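Local coordinates for probable dehydrogenase (Bordetella bronchiseptica, PDB 3MOI) that probably catalyses an NAD(P)-dependent oxidoreduction, as a member of the GFO/IDH/MocA family with a Rossmann-fold nucleotide-binding domain and a C-terminal domain, at the interface of chains A and B. Coordinates in Å, arbitrary orientation; residue numbers count along the deposited sequence, not the author numbering. Chains: chain A/B, Probable dehydrogenase.

The interface of chains A and B. Residues chain A 200, 213-215; chain B 146-147, 224-225.
A:Met200, A:Asn213 and A:Ala215 meet B:Ser146, B:Met147 and B:Cys225 in a sheet-to-sheet packing patch that joins the two subunits of the deposited two-fold symmetric homodimer, strands 194-202 and 213-220 of chain A facing strands 145-153 and 225-231 of chain B. The two methionines carry much of the contact and cross obliquely. A:Met200 has CG anti to its backbone N (chi1 176°) and then bends at chi2 and chi3, which lays its thioether against the chain B backbone. SD of A:Met200 makes a close contact, not a hydrogen bond, with the carbonyl O of B:Ser146 at 3.0 Å, and lies near the amide N of B:Cys225. The methyl CE of A:Met200 turns aside toward CB of B:Met147, 3.8 Å away, while CB of A:Met200 packs on the thiol SG of B:Cys225 at 3.7 Å. B:Met147 runs straight beyond CG and reaches between A:Asn213 and A:Ala215. SD of B:Met147 rests 3.6 Å from the methyl CB of A:Ala215, and CE of B:Met147 touches CB of A:Asn213 at 3.7 Å, the latter two side chains coming from opposite directions. A polar link is the hydrogen bond from the amide ND2 of A:Asn213 to the hydroxyl OG of B:Ser146, 3.0 Å long and nearly straight (167° at H). OG lies close to the amide plane, and a chi1 of -179° swings it away from the serine N toward chain A. The same ND2 makes a weak hydrogen bond to SD of B:Met147; the two acceptors diverge, consistent with a separate N-H for each, and the serine bond, weakly helped by the sulfur, probably limits the amide's rotation. With its twin across the two-fold axis, this largely apolar patch, pinned by the asparagine amide, probably helps hold the subunits together through their GFO/IDH/MocA C-terminal domains, though the structure alone does not show whether this dimer forms in solution.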
# COMPACT_ATOMS: atom_id res chain seq x y z
N MET A 200 2.02 13.43 1.62
CA MET A 200 2.26 13.85 3.00
C MET A 200 3.64 13.31 3.26
O MET A 200 3.88 12.18 2.88
CB MET A 200 1.33 13.08 3.93
CG MET A 200 1.53 13.35 5.48
SD MET A 200 1.44 11.83 6.44
CE MET A 200 2.94 11.07 5.85
N ASN A 213 9.69 9.44 5.81
CA ASN A 213 8.54 8.71 5.22
C ASN A 213 7.62 9.53 4.36
O ASN A 213 7.44 10.74 4.54
CB ASN A 213 7.71 8.05 6.30
CG ASN A 213 7.05 9.06 7.27
OD1 ASN A 213 7.73 9.84 7.90
ND2 ASN A 213 5.77 9.02 7.40
N CYS A 214 6.90 8.86 3.50
CA CYS A 214 6.02 9.56 2.63
C CYS A 214 4.90 8.71 2.23
O CYS A 214 5.13 7.58 1.88
CB CYS A 214 6.75 9.91 1.37
SG CYS A 214 5.69 10.54 0.03
N ALA A 215 3.70 9.28 2.19
CA ALA A 215 2.56 8.62 1.60
C ALA A 215 2.04 9.50 0.47
O ALA A 215 1.82 10.71 0.70
CB ALA A 215 1.42 8.31 2.69
N SER B 146 2.05 8.87 12.05
CA SER B 146 2.36 9.72 10.91
C SER B 146 1.52 9.35 9.69
O SER B 146 1.05 10.21 8.97
CB SER B 146 3.84 9.65 10.54
OG SER B 146 4.12 10.52 9.43
N MET B 147 1.32 8.06 9.48
CA MET B 147 0.65 7.60 8.29
C MET B 147 0.22 6.17 8.49
O MET B 147 0.81 5.50 9.26
CB MET B 147 1.54 7.76 7.04
CG MET B 147 2.72 6.74 6.81
SD MET B 147 3.62 7.00 5.24
CE MET B 147 4.86 5.77 5.59
N ALA B 224 -1.85 13.76 9.73
CA ALA B 224 -1.58 12.36 9.39
C ALA B 224 -2.46 11.95 8.18
O ALA B 224 -3.55 12.49 8.00
CB ALA B 224 -1.83 11.49 10.57
N CYS B 225 -1.97 11.05 7.34
CA CYS B 225 -2.80 10.42 6.29
C CYS B 225 -2.82 8.89 6.31
O CYS B 225 -1.90 8.28 6.80
CB CYS B 225 -2.33 10.84 4.92
SG CYS B 225 -2.30 12.66 4.74